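Local coordinates for sigma-C capsid protein (Avian reovirus, PDB 2VRS) that attaches the virus to host cells as a trimeric capsid fibre protein and induces apoptosis of the infected cell, at residues 85-90 with 132-138; 110-116 with 205-211; 121-127 with 194-200; 157-163 with 174-180. All coordinates share one frame; numbering follows the deposited sequence.

Interaction 1 of 4, residues 85-90 with 132-138; sequences FRWMAR and TFDLSDI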
# COMPACT_ATOMS: atom_id res chain seq x y z
N PHE C 85 20.53 4.89 16.94
CA PHE C 85 21.49 3.95 17.50
C PHE C 85 22.86 4.06 16.84
O PHE C 85 23.05 4.79 15.86
CB PHE C 85 20.92 2.53 17.41
CG PHE C 85 20.45 2.13 16.02
CD1 PHE C 85 21.35 1.58 15.11
CD2 PHE C 85 19.12 2.29 15.65
CE1 PHE C 85 20.91 1.20 13.82
CE2 PHE C 85 18.66 1.90 14.36
CZ PHE C 85 19.56 1.37 13.45
N ARG C 86 23.83 3.32 17.36
CA ARG C 86 25.16 3.25 16.77
C ARG C 86 25.39 1.90 16.09
O ARG C 86 24.96 0.85 16.59
CB ARG C 86 26.21 3.53 17.86
CG ARG C 86 26.05 4.92 18.49
CD ARG C 86 26.65 5.99 17.59
NE ARG C 86 28.02 6.34 17.98
CZ ARG C 86 29.12 5.69 17.61
NH1 ARG C 86 29.04 4.60 16.84
NH2 ARG C 86 30.31 6.12 18.02
N TRP C 87 26.07 1.94 14.95
CA TRP C 87 26.25 0.70 14.17
C TRP C 87 27.69 0.62 13.74
O TRP C 87 28.21 1.55 13.10
CB TRP C 87 25.36 0.75 12.91
CG TRP C 87 24.98 -0.57 12.36
CD1 TRP C 87 25.66 -1.75 12.49
CD2 TRP C 87 23.83 -0.84 11.55
NE1 TRP C 87 24.99 -2.76 11.81
CE2 TRP C 87 23.85 -2.23 11.24
CE3 TRP C 87 22.76 -0.05 11.07
CZ2 TRP C 87 22.85 -2.85 10.48
CZ3 TRP C 87 21.75 -0.67 10.29
CH2 TRP C 87 21.79 -2.05 10.02
N MET C 88 28.38 -0.47 14.11
CA MET C 88 29.76 -0.62 13.64
C MET C 88 29.69 -1.31 12.30
O MET C 88 29.24 -2.45 12.19
CB MET C 88 30.62 -1.43 14.64
CG MET C 88 32.11 -1.37 14.28
SD MET C 88 33.01 -2.72 15.07
CE MET C 88 32.22 -4.19 14.38
N ALA C 89 30.07 -0.59 11.25
CA ALA C 89 30.06 -1.16 9.94
C ALA C 89 31.43 -1.79 9.67
O ALA C 89 32.46 -1.23 10.05
CB ALA C 89 29.81 -0.08 8.91
N ARG C 90 31.45 -2.88 8.91
CA ARG C 90 32.70 -3.59 8.71
C ARG C 90 33.21 -3.52 7.31
O ARG C 90 32.53 -3.94 6.38
CB ARG C 90 32.50 -5.06 9.10
CG ARG C 90 32.20 -5.22 10.59
CD ARG C 90 31.92 -6.70 10.80
NE ARG C 90 31.60 -7.00 12.17
CZ ARG C 90 32.51 -7.34 13.07
NH1 ARG C 90 33.80 -7.41 12.76
NH2 ARG C 90 32.10 -7.60 14.31
N THR C 132 29.90 -3.59 5.40
CA THR C 132 28.87 -4.51 5.85
C THR C 132 28.13 -4.00 7.09
O THR C 132 28.74 -3.47 8.03
CB THR C 132 29.49 -5.95 6.01
OG1 THR C 132 29.83 -6.44 4.71
CG2 THR C 132 28.45 -6.90 6.67
N PHE C 133 26.80 -4.16 7.08
CA PHE C 133 25.88 -3.69 8.15
C PHE C 133 25.08 -4.91 8.61
O PHE C 133 24.06 -5.25 8.06
CB PHE C 133 24.94 -2.61 7.59
CG PHE C 133 25.64 -1.32 7.31
CD1 PHE C 133 25.74 -0.36 8.31
CD2 PHE C 133 26.25 -1.11 6.06
CE1 PHE C 133 26.42 0.85 8.07
CE2 PHE C 133 26.99 0.11 5.80
CZ PHE C 133 27.05 1.08 6.80
N ASP C 134 25.57 -5.54 9.66
CA ASP C 134 24.95 -6.73 10.26
C ASP C 134 24.24 -6.27 11.51
O ASP C 134 24.84 -5.54 12.32
CB ASP C 134 26.12 -7.64 10.65
CG ASP C 134 25.70 -8.94 11.30
OD1 ASP C 134 24.59 -9.07 11.85
OD2 ASP C 134 26.57 -9.86 11.29
N LEU C 135 22.98 -6.68 11.71
CA LEU C 135 22.20 -6.19 12.90
C LEU C 135 22.90 -6.51 14.22
O LEU C 135 22.72 -5.77 15.20
CB LEU C 135 20.79 -6.77 12.92
CG LEU C 135 19.82 -6.42 11.78
CD1 LEU C 135 18.48 -7.16 12.08
CD2 LEU C 135 19.65 -4.89 11.67
N SER C 136 23.71 -7.58 14.24
CA SER C 136 24.49 -7.94 15.45
C SER C 136 25.54 -6.93 15.88
O SER C 136 25.94 -6.96 17.05
CB SER C 136 25.15 -9.31 15.26
OG SER C 136 24.13 -10.28 15.28
N ASP C 137 25.94 -6.04 14.97
CA ASP C 137 26.92 -4.99 15.23
C ASP C 137 26.33 -3.63 15.70
O ASP C 137 27.07 -2.66 15.90
CB ASP C 137 27.83 -4.80 14.02
CG ASP C 137 28.71 -6.00 13.76
OD1 ASP C 137 29.22 -6.56 14.76
OD2 ASP C 137 28.89 -6.37 12.60
N ILE C 138 25.03 -3.59 15.90
CA ILE C 138 24.38 -2.40 16.43
C ILE C 138 24.72 -2.42 17.93
O ILE C 138 24.60 -3.46 18.56
CB ILE C 138 22.85 -2.41 16.22
CG1 ILE C 138 22.51 -2.12 14.74
CG2 ILE C 138 22.19 -1.30 17.10
CD1 ILE C 138 21.04 -2.43 14.36
O HOH W 1 28.18 -4.67 10.76
O HOH W 2 32.11 -5.35 3.89

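Interaction 2 of 4, residues 110-116 with 205-211; sequences RRTDYMM and VRTGIDT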
# COMPACT_ATOMS: atom_id res chain seq x y z
N ARG C 110 5.63 0.41 6.45
CA ARG C 110 6.64 -0.65 6.31
C ARG C 110 7.87 -0.14 5.55
O ARG C 110 8.64 -0.93 5.03
CB ARG C 110 6.04 -1.86 5.60
CG ARG C 110 4.95 -2.48 6.47
CD ARG C 110 4.57 -3.92 6.05
NE ARG C 110 5.61 -4.80 6.55
CZ ARG C 110 5.63 -5.37 7.75
NH1 ARG C 110 4.61 -5.27 8.61
NH2 ARG C 110 6.67 -6.10 8.08
N ARG C 111 8.05 1.17 5.49
CA ARG C 111 9.29 1.73 4.95
C ARG C 111 10.22 2.15 6.10
O ARG C 111 9.77 2.79 7.09
CB ARG C 111 8.98 2.97 4.09
CG ARG C 111 10.24 3.56 3.39
CD ARG C 111 10.75 2.68 2.20
NE ARG C 111 11.95 3.38 1.62
CZ ARG C 111 12.68 2.89 0.64
NH1 ARG C 111 12.35 1.71 0.16
NH2 ARG C 111 13.72 3.54 0.14
N THR C 112 11.49 1.81 5.99
CA THR C 112 12.51 2.26 6.94
C THR C 112 13.62 2.94 6.22
O THR C 112 14.26 2.33 5.36
CB THR C 112 13.04 1.09 7.80
OG1 THR C 112 11.96 0.63 8.61
CG2 THR C 112 14.20 1.53 8.64
N ASP C 113 13.79 4.22 6.53
CA ASP C 113 14.82 5.03 5.84
C ASP C 113 15.96 5.29 6.76
O ASP C 113 15.74 5.76 7.88
CB ASP C 113 14.21 6.34 5.30
CG ASP C 113 13.16 6.06 4.20
OD1 ASP C 113 13.51 5.30 3.27
OD2 ASP C 113 12.02 6.57 4.27
N TYR C 114 17.17 4.93 6.31
CA TYR C 114 18.38 5.10 7.11
C TYR C 114 19.12 6.38 6.75
O TYR C 114 19.38 6.66 5.58
CB TYR C 114 19.35 3.94 6.84
CG TYR C 114 18.98 2.62 7.43
CD1 TYR C 114 18.63 2.49 8.77
CD2 TYR C 114 19.07 1.46 6.65
CE1 TYR C 114 18.34 1.21 9.34
CE2 TYR C 114 18.81 0.22 7.19
CZ TYR C 114 18.44 0.08 8.52
OH TYR C 114 18.19 -1.18 9.01
N MET C 115 19.50 7.14 7.78
CA MET C 115 20.39 8.26 7.59
C MET C 115 21.56 8.02 8.54
O MET C 115 21.35 7.98 9.74
CB MET C 115 19.64 9.56 7.97
CG MET C 115 18.68 10.05 6.91
SD MET C 115 17.06 9.21 6.76
CE MET C 115 16.45 9.11 8.45
N MET C 116 22.78 7.86 8.01
CA MET C 116 23.95 7.52 8.86
C MET C 116 25.10 8.49 8.64
O MET C 116 25.35 8.94 7.50
CB MET C 116 24.49 6.17 8.46
CG MET C 116 23.41 5.07 8.40
SD MET C 116 24.25 3.48 8.07
CE MET C 116 22.88 2.42 7.70
N VAL C 205 25.85 7.66 4.85
CA VAL C 205 25.19 6.60 4.07
C VAL C 205 23.69 6.92 4.18
O VAL C 205 23.17 7.17 5.28
CB VAL C 205 25.45 5.19 4.69
CG1 VAL C 205 24.60 4.13 4.00
CG2 VAL C 205 26.94 4.77 4.55
N ARG C 206 23.01 7.00 3.04
CA ARG C 206 21.56 7.20 3.01
C ARG C 206 20.96 6.15 2.08
O ARG C 206 21.38 5.99 0.92
CB ARG C 206 21.20 8.60 2.50
CG ARG C 206 21.77 9.68 3.37
CD ARG C 206 21.02 10.98 3.16
NE ARG C 206 19.57 10.84 3.36
CZ ARG C 206 18.71 11.84 3.22
NH1 ARG C 206 19.16 13.04 2.90
NH2 ARG C 206 17.41 11.66 3.42
N THR C 207 19.98 5.45 2.63
CA THR C 207 19.28 4.42 1.88
C THR C 207 17.96 4.14 2.58
O THR C 207 17.64 4.74 3.59
CB THR C 207 20.17 3.13 1.68
OG1 THR C 207 19.53 2.26 0.70
CG2 THR C 207 20.39 2.34 3.00
N GLY C 208 17.15 3.26 2.01
CA GLY C 208 15.96 2.85 2.72
C GLY C 208 15.57 1.47 2.21
O GLY C 208 16.07 0.99 1.15
N ILE C 209 14.73 0.83 2.99
CA ILE C 209 14.32 -0.57 2.76
C ILE C 209 12.82 -0.70 2.96
O ILE C 209 12.17 0.10 3.67
CB ILE C 209 15.09 -1.56 3.71
CG1 ILE C 209 14.75 -1.31 5.23
CG2 ILE C 209 16.63 -1.41 3.46
CD1 ILE C 209 15.30 -2.41 6.23
N ASP C 210 12.28 -1.73 2.33
CA ASP C 210 10.88 -2.10 2.54
C ASP C 210 10.90 -3.28 3.46
O ASP C 210 11.58 -4.27 3.14
CB ASP C 210 10.24 -2.50 1.22
CG ASP C 210 10.14 -1.34 0.24
OD1 ASP C 210 10.02 -0.17 0.67
OD2 ASP C 210 10.14 -1.62 -0.97
N THR C 211 10.12 -3.18 4.55
CA THR C 211 10.11 -4.22 5.60
C THR C 211 8.88 -5.15 5.49
O THR C 211 7.90 -4.88 4.78
CB THR C 211 10.20 -3.61 7.02
OG1 THR C 211 9.01 -2.88 7.29
CG2 THR C 211 11.43 -2.68 7.14
O HOH W 3 9.28 -0.01 8.55

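Interaction 3 of 4, residues 121-127 with 194-200; sequences NLTVTSN and GDGTANI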
# COMPACT_ATOMS: atom_id res chain seq x y z
N ASN C 121 37.13 7.26 10.90
CA ASN C 121 37.53 7.11 9.52
C ASN C 121 37.69 5.66 9.18
O ASN C 121 37.54 4.79 10.04
CB ASN C 121 38.86 7.81 9.30
CG ASN C 121 39.93 7.29 10.22
OD1 ASN C 121 40.67 6.38 9.85
ND2 ASN C 121 40.01 7.83 11.44
N LEU C 122 37.96 5.43 7.91
CA LEU C 122 38.09 4.08 7.40
C LEU C 122 39.28 4.07 6.48
O LEU C 122 39.39 4.90 5.56
CB LEU C 122 36.79 3.72 6.64
CG LEU C 122 36.55 2.28 6.24
CD1 LEU C 122 36.15 1.45 7.45
CD2 LEU C 122 35.44 2.24 5.17
N THR C 123 40.24 3.18 6.75
CA THR C 123 41.39 3.06 5.87
C THR C 123 41.01 2.13 4.73
O THR C 123 40.45 1.06 4.97
CB THR C 123 42.59 2.47 6.64
OG1 THR C 123 43.02 3.45 7.59
CG2 THR C 123 43.73 2.13 5.68
N VAL C 124 41.27 2.58 3.51
CA VAL C 124 40.95 1.82 2.30
C VAL C 124 42.24 1.56 1.57
O VAL C 124 43.24 2.27 1.77
CB VAL C 124 39.93 2.56 1.36
CG1 VAL C 124 38.56 2.68 2.05
CG2 VAL C 124 40.45 3.93 0.92
N THR C 125 42.24 0.53 0.73
CA THR C 125 43.45 0.15 -0.00
C THR C 125 43.24 0.03 -1.50
O THR C 125 44.19 -0.23 -2.23
CB THR C 125 44.01 -1.17 0.53
OG1 THR C 125 43.03 -2.20 0.40
CG2 THR C 125 44.37 -1.05 2.01
N SER C 126 42.03 0.28 -1.97
CA SER C 126 41.70 0.06 -3.36
C SER C 126 40.77 1.15 -3.88
O SER C 126 40.48 2.11 -3.16
CB SER C 126 41.11 -1.34 -3.55
OG SER C 126 40.75 -1.55 -4.90
N ASN C 127 40.32 1.03 -5.13
CA ASN C 127 39.43 2.03 -5.73
C ASN C 127 37.93 1.78 -5.44
O ASN C 127 37.07 2.58 -5.80
CB ASN C 127 39.69 2.17 -7.23
CG ASN C 127 39.39 0.90 -7.99
OD1 ASN C 127 39.39 -0.19 -7.44
ND2 ASN C 127 39.14 1.03 -9.29
N GLY C 194 39.82 7.19 -5.29
CA GLY C 194 41.22 7.08 -5.70
C GLY C 194 41.76 5.66 -5.68
O GLY C 194 41.00 4.70 -5.73
N ASP C 195 43.08 5.53 -5.62
CA ASP C 195 43.74 4.22 -5.57
C ASP C 195 44.71 4.17 -4.40
O ASP C 195 45.03 5.21 -3.81
CB ASP C 195 44.47 3.93 -6.89
CG ASP C 195 43.51 3.80 -8.07
OD1 ASP C 195 42.93 2.70 -8.25
OD2 ASP C 195 43.36 4.77 -8.84
N GLY C 196 45.16 2.97 -4.06
CA GLY C 196 46.16 2.79 -3.02
C GLY C 196 45.64 3.01 -1.61
O GLY C 196 44.44 3.22 -1.40
N THR C 197 46.56 2.93 -0.64
CA THR C 197 46.23 3.14 0.77
C THR C 197 45.88 4.60 0.99
O THR C 197 46.57 5.51 0.51
CB THR C 197 47.37 2.65 1.73
OG1 THR C 197 47.45 1.22 1.69
CG2 THR C 197 47.09 3.07 3.18
N ALA C 198 44.79 4.83 1.72
CA ALA C 198 44.26 6.16 1.93
C ALA C 198 43.24 6.08 3.02
O ALA C 198 42.86 4.99 3.45
CB ALA C 198 43.64 6.70 0.66
N ASN C 199 42.81 7.24 3.49
CA ASN C 199 41.87 7.32 4.58
C ASN C 199 40.69 8.16 4.11
O ASN C 199 40.88 9.22 3.50
CB ASN C 199 42.55 7.98 5.79
CG ASN C 199 41.74 7.86 7.05
OD1 ASN C 199 41.23 8.86 7.57
ND2 ASN C 199 41.60 6.63 7.56
N ILE C 200 39.49 7.65 4.35
CA ILE C 200 38.27 8.42 4.13
C ILE C 200 37.56 8.65 5.47
O ILE C 200 37.59 7.81 6.38
CB ILE C 200 37.35 7.74 3.04
CG1 ILE C 200 36.75 6.43 3.56
CG2 ILE C 200 38.13 7.53 1.72
CD1 ILE C 200 35.68 5.80 2.66
O HOH W 4 42.18 4.18 -2.34

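Interaction 4 of 4, residues 157-163 with 174-180; sequences ASFPVDV and YQAYGVY. With ZN (zinc ion), chain P.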
# COMPACT_ATOMS: atom_id res chain seq x y z
N ALA C 157 16.75 -8.23 -4.54
CA ALA C 157 17.47 -7.36 -5.47
C ALA C 157 18.45 -6.46 -4.72
O ALA C 157 18.19 -6.04 -3.59
CB ALA C 157 16.48 -6.48 -6.25
N SER C 158 19.52 -6.08 -5.40
CA SER C 158 20.32 -4.91 -5.00
C SER C 158 19.45 -3.64 -4.94
O SER C 158 18.40 -3.54 -5.61
CB SER C 158 21.48 -4.73 -5.99
OG SER C 158 22.31 -5.91 -5.91
N PHE C 159 19.88 -2.70 -4.11
CA PHE C 159 19.07 -1.48 -3.91
C PHE C 159 20.00 -0.26 -3.79
O PHE C 159 21.17 -0.41 -3.44
CB PHE C 159 18.20 -1.64 -2.63
CG PHE C 159 19.00 -1.98 -1.38
CD1 PHE C 159 19.29 -3.32 -1.06
CD2 PHE C 159 19.49 -0.96 -0.53
CE1 PHE C 159 20.04 -3.64 0.08
CE2 PHE C 159 20.22 -1.26 0.65
CZ PHE C 159 20.49 -2.62 0.97
N PRO C 160 19.51 0.93 -4.20
CA PRO C 160 20.39 2.10 -4.31
C PRO C 160 20.74 2.63 -2.91
O PRO C 160 19.92 2.58 -1.99
CB PRO C 160 19.57 3.12 -5.13
CG PRO C 160 18.15 2.55 -5.14
CD PRO C 160 18.14 1.16 -4.72
N VAL C 161 21.96 3.13 -2.80
CA VAL C 161 22.47 3.66 -1.55
C VAL C 161 23.29 4.90 -1.98
O VAL C 161 24.11 4.82 -2.88
CB VAL C 161 23.41 2.64 -0.81
CG1 VAL C 161 24.08 3.31 0.39
CG2 VAL C 161 22.68 1.34 -0.37
N ASP C 162 23.09 6.04 -1.30
CA ASP C 162 23.92 7.22 -1.56
C ASP C 162 25.04 7.29 -0.52
O ASP C 162 24.79 7.15 0.67
CB ASP C 162 23.07 8.48 -1.41
CG ASP C 162 22.07 8.65 -2.53
OD1 ASP C 162 22.24 8.06 -3.61
OD2 ASP C 162 21.14 9.41 -2.32
N VAL C 163 26.27 7.55 -0.96
CA VAL C 163 27.38 7.62 -0.04
C VAL C 163 28.11 8.93 -0.32
O VAL C 163 28.17 9.38 -1.48
CB VAL C 163 28.32 6.41 -0.24
CG1 VAL C 163 29.60 6.55 0.54
CG2 VAL C 163 27.59 5.13 0.21
N TYR C 174 28.74 9.44 -4.29
CA TYR C 174 28.48 8.45 -5.33
C TYR C 174 27.11 7.84 -5.10
O TYR C 174 26.69 7.69 -3.96
CB TYR C 174 29.51 7.29 -5.27
CG TYR C 174 30.92 7.79 -5.51
CD1 TYR C 174 31.34 8.12 -6.81
CD2 TYR C 174 31.78 8.04 -4.45
CE1 TYR C 174 32.61 8.64 -7.04
CE2 TYR C 174 33.08 8.57 -4.67
CZ TYR C 174 33.48 8.87 -5.98
OH TYR C 174 34.75 9.40 -6.23
N GLN C 175 26.46 7.54 -6.21
CA GLN C 175 25.29 6.70 -6.25
C GLN C 175 25.82 5.30 -6.19
O GLN C 175 26.42 4.85 -7.17
CB GLN C 175 24.57 6.91 -7.61
CG GLN C 175 23.43 5.88 -7.88
CD GLN C 175 22.39 6.02 -6.85
OE1 GLN C 175 21.64 7.00 -6.85
NE2 GLN C 175 22.34 5.08 -5.91
N ALA C 176 25.57 4.58 -5.09
CA ALA C 176 26.10 3.22 -4.94
C ALA C 176 24.93 2.20 -4.79
O ALA C 176 23.76 2.57 -4.97
CB ALA C 176 27.04 3.17 -3.78
N TYR C 177 25.24 0.94 -4.48
CA TYR C 177 24.21 -0.10 -4.29
C TYR C 177 24.56 -0.96 -3.08
O TYR C 177 25.75 -1.16 -2.75
CB TYR C 177 24.07 -0.97 -5.55
CG TYR C 177 23.51 -0.13 -6.68
CD1 TYR C 177 24.36 0.68 -7.48
CD2 TYR C 177 22.13 -0.05 -6.88
CE1 TYR C 177 23.84 1.53 -8.47
CE2 TYR C 177 21.59 0.80 -7.89
CZ TYR C 177 22.46 1.58 -8.66
OH TYR C 177 21.98 2.44 -9.63
N GLY C 178 23.52 -1.48 -2.45
CA GLY C 178 23.64 -2.49 -1.42
C GLY C 178 22.93 -3.78 -1.79
O GLY C 178 22.17 -3.81 -2.75
N VAL C 179 23.20 -4.85 -1.03
CA VAL C 179 22.45 -6.10 -1.22
C VAL C 179 22.47 -6.84 0.10
O VAL C 179 23.47 -6.81 0.82
CB VAL C 179 23.06 -6.95 -2.39
CG1 VAL C 179 24.46 -7.46 -2.04
CG2 VAL C 179 22.14 -8.12 -2.76
N TYR C 180 21.33 -7.45 0.44
CA TYR C 180 21.23 -8.33 1.61
C TYR C 180 21.77 -9.71 1.30
O TYR C 180 21.29 -10.36 0.40
CB TYR C 180 19.78 -8.43 2.11
CG TYR C 180 19.39 -7.20 2.93
CD1 TYR C 180 18.87 -6.06 2.29
CD2 TYR C 180 19.59 -7.17 4.30
CE1 TYR C 180 18.53 -4.92 3.03
CE2 TYR C 180 19.27 -6.02 5.06
CZ TYR C 180 18.73 -4.92 4.39
OH TYR C 180 18.42 -3.82 5.15
ZN ZN P . 34.98 11.38 -6.21
O HOH W 5 18.96 -7.27 -1.06
O HOH W 6 20.35 6.08 -3.74

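Interaction 1 of 4, residues 85-90 with 132-138
Arg90 and Thr132 form an antiparallel hydrogen-bonded pair, with Arg90 N giving to Thr132 O at 2.9 Å and Thr132 N to Arg90 O at 2.8 Å. The short strand axes diverge from strict antiparallel, at 136°. Beyond Phe133 the second segment leaves the strand: Asp134 OD1 takes the N-H of Ser136 in an Asx turn, and the chain returns so that Met88 N gives to Asp137 O at 3.1 Å and Trp87 bridges Ile138.

The flat indole of Trp87 suits this bend because it offers two faces and one donor. CG1 of Ile138 lies 3.6 Å from the centroid of the five-membered ring of Trp87, nearly on its normal. The opposite face receives Phe133, through CB and through a ring edge turned at 86° in an edge-to-face pair. With CG swung to the carbonyl side (chi1 -155°), Trp87 NE1 lies 2.8 Å from Asp134 O. Asp137 N reaches that oxygen from the other face of its plane, so two donors hold the turn. The methyl of Ala89 is small enough to sit over the Phe133 ring, which also meets the ring of Phe186 on strand 185-191.

On the more exposed side Arg90, extended from CG to NE, grips Asp137 side-on: Arg90 NE binds Asp137 OD2 at 2.8 Å and Arg90 NH2 binds Asp137 OD1 at 3.1 Å. CE of Met88 lies over the guanidinium face. Here, in the C-terminal beta-barrel domain, strand 81-92 lies antiparallel to strand 128-134, with the aromatic packing inside and the salt bridge outside.

Interaction 2 of 4, residues 110-116 with 205-211
Met116 and Val205 lie side by side on the closely packed face, which also carries Thr112, Tyr114, Thr207 and Ile209; SD of Met116 runs alongside CB of Val205. CG2 of Thr207 meets the edge of the Tyr114 ring near CD2, while CG1 of Ile209, held between the backbone N and carbonyl carbon (chi1 64°), turns back to CB of Thr112 at 3.9 Å. Branched, aromatic and thioether side chains suit this inward face, and paired backbone bonds such as Thr112 N to Ile209 O (3.0 Å) fix their register.

The other face is more polar and only partly exposed, and it borders neighbouring subunits. Here Asp113 and Gly208 approach to a CA-CA separation of 4.0 Å. Arg111 bends at chi2 (73°) so that its guanidinium lies flat over the backbone of Gly208 and Ile209; glycine has no side chain to occupy that place. Arg111 NE then gives to Asp113 OD1, and Arg111 NH1 to Asp210 OD1 at 3.0 Å, joining three residues in one salt-bridge network. Asp113 OD2 is hydrogen-bonded to His108 NE2 of the same chain. At the chain end, Arg110 NE reaches Thr211 O at 2.9 Å from above the carbonyl plane, while Thr211 N gives to Arg110 O at 2.7 Å.

Arg110 also pairs with Asp63, Asp210 OD2 with Tyr76 and His108 of the second subunit, and Arg206 with Asp162 of the third subunit. Within its own chain, strand 111-119 lies between strands 98-108 and 198-210; the latter continues the sheet to strand 159-167, and helix 152-155 packs on Ile209 and Asp210.

Interaction 3 of 4, residues 121-127 with 194-200
Val124 and Ala198 form the apolar middle of an antiparallel beta pair in the C-terminal beta-barrel domain, with CG2 of Val124 4.2 Å from CB of Ala198. The neighbouring Ile200 shares that face: its CG1, placed between the backbone N and the carbonyl carbon at chi1 70°, reaches CB of Leu122 at 4.1 Å, and its CD1 approaches CG1 of Val124. Aliphatic residues suit this largely buried face, and small Ala198 fits beside the branched Val124. The short strand axes make an angle of 149°. Val124 N gives to Ala198 O at 2.9 Å and Leu122 N to Ile200 O at 2.9 Å, and each bond is matched by a return bond between the same residues. Phe165 and Arg167 of strand 159-167 press on Ile200 from outside the pair.

On the opposite face, polar residues gather. Thr123 stands across from Asn199, whose CG lies on the far side of CB from its backbone N and brings the amide up to Asn121, the two amide planes turned 64° apart. The distance from Asn199 ND2 to Asn121 OD1 is modelled so short that its exact value is doubtful.

Past Val124 the strand pairing gives way to loops, where the two segments meet through CA-H...O contacts and a water. Gly196 has a positive phi, which glycine accepts readily and which turns the chain there. CB of Asn127 sits beside OD1 of Asp195, and the buried backbone N of Asn127 has no partner in the model. The water bridges the two loops, donating to Ser126 O at 2.8 Å and to Gly196 O at 2.6 Å.

Interaction 4 of 4, residues 157-163 with 174-180
Phe159 and Gly178 begin a run of antiparallel pairs that passes through Val161 and Ala176 to Val163 and Tyr174, the axes of the two hairpin strands crossing at 131°. The Phe159 ring lies over the backbone of Gly178, with CA of Gly178 4.1 Å from the ring centroid. Gly178, lacking a side chain, lets the ring lie directly on its backbone. Beyond it, CE1 of Phe159 touches CD1 of Tyr180 at 3.5 Å; the two rings are slid apart and barely overlap.

Farther along, CB of Pro160, a residue with no N-H to give, approaches CE2 of Tyr177. On the face of Asp162 and Gln175, the Gln175 chain bends at chi2 (62°) and sends NE2 in plane to a lone pair of Ala176 O at 3.0 Å, an oxygen that also receives Val161 N. A water bridges Gln175 NE2 and Asp162 OD1, while Asp162 OD2 forms a salt bridge to Arg206 of the second subunit.

At the far end Tyr174 OH binds zinc at 2.0 Å, together with ND1 of His172. Direct binding to zinc would probably favour the phenolate form of Tyr174, and the hairpin thus joins an apolar face, a subunit interface and a metal site.

Overall arrangement
All four contacts lie in one antiparallel barrel domain. Interactions 1, 2 and 4 each bury about half or more of their touching residues, interaction 3 only 3 of 14. Interactions 1 and 2 touch through Trp87, Phe133, Tyr114 and Met116, aromatic and sulfur packing with salt bridges at their sides. Interaction 4 joins interaction 2 along strands 159-167 and 198-210, where Thr207 OG1 probably bonds to Pro160 O. Interaction 3 uses the same strand 198-210 but lies about 26 Å from interaction 2, centre to centre, with loops, water and an amide pair rather than salt bridges across the contact. Of the four, interactions 2 and 4 are the ones at subunit interfaces, through Arg206 and Asp162 charges.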